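Local coordinates for periplasmic molybdate-binding protein (Azotobacter vinelandii, PDB 1ATG), which binds molybdate and tungstate in the periplasm, probably to deliver molybdate to an ABC transporter, at residues 107-112 and 120-125. Sequence-based numbering, arbitrary orientation.
Sequences IAISNP and AGTQVL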
ATOM      1  N   ILE A 107       1.383 -11.343 -15.117  1.00  3.90           N
ATOM      2  CA  ILE A 107       1.807 -10.319 -14.174  1.00  3.84           C
ATOM      3  C   ILE A 107       0.612  -9.995 -13.296  1.00  4.13           C
ATOM      4  O   ILE A 107      -0.497  -9.682 -13.800  1.00  4.84           O
ATOM      5  CB  ILE A 107       2.339  -9.066 -14.901  1.00  4.13           C
ATOM      6  CG1 ILE A 107       2.790  -8.031 -13.858  1.00  5.05           C
ATOM      7  CG2 ILE A 107       1.364  -8.457 -15.902  1.00  5.39           C
ATOM      8  CD1 ILE A 107       3.616  -6.904 -14.455  1.00  6.01           C
ATOM      9  N   ALA A 108       0.784 -10.085 -11.990  1.00  3.97           N
ATOM     10  CA  ALA A 108      -0.254  -9.763 -11.020  1.00  3.96           C
ATOM     11  C   ALA A 108      -0.294  -8.261 -10.787  1.00  3.85           C
ATOM     12  O   ALA A 108       0.711  -7.666 -10.363  1.00  4.54           O
ATOM     13  CB  ALA A 108      -0.021 -10.503  -9.712  1.00  5.14           C
ATOM     14  N   ILE A 109      -1.426  -7.637 -11.110  1.00  4.17           N
ATOM     15  CA  ILE A 109      -1.580  -6.198 -10.908  1.00  3.81           C
ATOM     16  C   ILE A 109      -2.874  -6.001 -10.149  1.00  4.81           C
ATOM     17  O   ILE A 109      -3.943  -6.472 -10.583  1.00  5.85           O
ATOM     18  CB  ILE A 109      -1.589  -5.378 -12.204  1.00  5.10           C
ATOM     19  CG1 ILE A 109      -0.358  -5.737 -13.045  1.00  5.83           C
ATOM     20  CG2 ILE A 109      -1.668  -3.888 -11.892  1.00  5.53           C
ATOM     21  CD1 ILE A 109      -0.152  -4.925 -14.294  1.00  5.92           C
ATOM     22  N   SER A 110      -2.816  -5.316  -9.014  1.00  5.06           N
ATOM     23  CA  SER A 110      -4.057  -5.108  -8.260  0.50  5.01           C
ATOM     24  C   SER A 110      -4.987  -4.217  -9.083  1.00  4.68           C
ATOM     25  O   SER A 110      -4.593  -3.395  -9.900  1.00  5.31           O
ATOM     26  CB  SER A 110      -3.810  -4.610  -6.855  0.50  5.22           C
ATOM     27  OG  SER A 110      -3.049  -3.434  -6.784  0.50  5.04           O
ATOM     28  N   ASN A 111      -6.284  -4.417  -8.864  1.00  6.02           N
ATOM     29  CA  ASN A 111      -7.329  -3.706  -9.602  1.00  6.20           C
ATOM     30  C   ASN A 111      -7.149  -2.208  -9.461  1.00  5.64           C
ATOM     31  O   ASN A 111      -7.311  -1.719  -8.338  1.00  6.34           O
ATOM     32  CB  ASN A 111      -8.650  -4.201  -9.009  1.00  7.14           C
ATOM     33  CG  ASN A 111      -9.875  -3.577  -9.644  1.00  9.19           C
ATOM     34  OD1 ASN A 111      -9.785  -2.581 -10.338  1.00  9.07           O
ATOM     35  ND2 ASN A 111     -11.027  -4.227  -9.429  1.00 11.19           N
ATOM     36  N   PRO A 112      -6.897  -1.475 -10.520  1.00  6.50           N
ATOM     37  CA  PRO A 112      -6.580  -0.063 -10.411  1.00  7.24           C
ATOM     38  C   PRO A 112      -7.733   0.812  -9.986  1.00  8.62           C
ATOM     39  O   PRO A 112      -7.501   1.925  -9.499  1.00  9.50           O
ATOM     40  CB  PRO A 112      -6.017   0.299 -11.779  1.00  8.29           C
ATOM     41  CG  PRO A 112      -6.706  -0.661 -12.698  1.00  8.05           C
ATOM     42  CD  PRO A 112      -6.718  -1.962 -11.910  1.00  7.76           C
ATOM     43  N   ALA A 120      -0.880   2.493  -9.781  1.00  4.41           N
ATOM     44  CA  ALA A 120       0.511   2.815 -10.069  1.00  4.58           C
ATOM     45  C   ALA A 120       1.104   1.835 -11.066  1.00  4.44           C
ATOM     46  O   ALA A 120       1.772   2.237 -12.020  1.00  4.24           O
ATOM     47  CB  ALA A 120       1.340   2.859  -8.789  1.00  4.95           C
ATOM     48  N   GLY A 121       0.902   0.522 -10.863  1.00  4.17           N
ATOM     49  CA  GLY A 121       1.438  -0.464 -11.798  1.00  5.02           C
ATOM     50  C   GLY A 121       0.866  -0.282 -13.202  1.00  4.12           C
ATOM     51  O   GLY A 121       1.571  -0.403 -14.196  1.00  4.31           O
ATOM     52  N   THR A 122      -0.432   0.002 -13.256  1.00  4.56           N
ATOM     53  CA  THR A 122      -1.074   0.238 -14.549  1.00  4.92           C
ATOM     54  C   THR A 122      -0.519   1.478 -15.235  1.00  4.82           C
ATOM     55  O   THR A 122      -0.246   1.456 -16.437  1.00  5.05           O
ATOM     56  CB  THR A 122      -2.588   0.359 -14.328  1.00  5.65           C
ATOM     57  OG1 THR A 122      -3.064  -0.850 -13.709  1.00  6.80           O
ATOM     58  CG2 THR A 122      -3.321   0.531 -15.645  1.00  7.40           C
ATOM     59  N   GLN A 123      -0.258   2.525 -14.450  1.00  5.28           N
ATOM     60  CA  GLN A 123       0.360   3.722 -14.979  1.00  4.88           C
ATOM     61  C   GLN A 123       1.740   3.432 -15.559  1.00  5.11           C
ATOM     62  O   GLN A 123       2.093   4.031 -16.582  1.00  5.25           O
ATOM     63  CB  GLN A 123       0.464   4.816 -13.904  1.00  6.70           C
ATOM     64  CG  GLN A 123      -0.896   5.447 -13.626  1.00  5.89           C
ATOM     65  CD  GLN A 123      -0.889   6.379 -12.440  1.00  5.17           C
ATOM     66  OE1 GLN A 123      -0.013   6.340 -11.577  1.00  5.99           O
ATOM     67  NE2 GLN A 123      -1.931   7.232 -12.381  1.00  7.47           N
ATOM     68  N   VAL A 124       2.516   2.544 -14.942  1.00  4.85           N
ATOM     69  CA  VAL A 124       3.818   2.192 -15.499  1.00  4.87           C
ATOM     70  C   VAL A 124       3.642   1.518 -16.850  1.00  5.34           C
ATOM     71  O   VAL A 124       4.357   1.840 -17.804  1.00  5.93           O
ATOM     72  CB  VAL A 124       4.601   1.288 -14.546  1.00  4.18           C
ATOM     73  CG1 VAL A 124       5.881   0.765 -15.187  1.00  5.81           C
ATOM     74  CG2 VAL A 124       4.916   2.057 -13.262  1.00  5.32           C
ATOM     75  N   LEU A 125       2.713   0.563 -16.960  1.00  4.77           N
ATOM     76  CA  LEU A 125       2.488  -0.067 -18.262  1.00  5.80           C
ATOM     77  C   LEU A 125       2.038   0.943 -19.310  1.00  5.24           C
ATOM     78  O   LEU A 125       2.482   0.882 -20.462  1.00  6.09           O
ATOM     79  CB  LEU A 125       1.495  -1.217 -18.152  1.00  5.22           C
ATOM     80  CG  LEU A 125       1.931  -2.385 -17.256  1.00  6.10           C
ATOM     81  CD1 LEU A 125       0.882  -3.480 -17.375  1.00  6.52           C
ATOM     82  CD2 LEU A 125       3.306  -2.909 -17.616  1.00  7.30           C
TER
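Thr122 OG1, hydrogen-bonded to Gly118 O one turn earlier in its helix, lies against Ile109 of strand 107-110 and Pro112 of the loop that follows. Pro112 comes in at about a right angle to the threonine, with CB 3.7 Å and CG 3.8 Å from Thr122 OG1. Ile109 CG2 lies 3.8 Å from the same Thr122 OG1. With OG1 beside its own backbone N (chi1 -58°), the hydroxyl serves the helix and borders the strand at once, and no hydrogen bond crosses the contact. The side chain of Pro112 lies about 9 Å from the tungstate held between the domains.

One turn further along the helix the packing becomes wholly apolar. The ends of the Ile109 and Leu125 chains meet, CD1 of Ile109 standing 3.6 Å from CD1 of Leu125. The isoleucine chain is extended at chi2 (-175°), which carries CD1 out to that methyl. Ile109 CA and Gly121 CA are 6.5 Å apart, a closeness consistent with the absence of a side chain on the glycine. Ile140 of the adjoining parallel strand touches both Ile109 and Leu125. Helix 116-127 thus lies in the connection between parallel neighbours 107-110 and 140-143, packed against the sheet of one domain of the periplasmic binding protein fold.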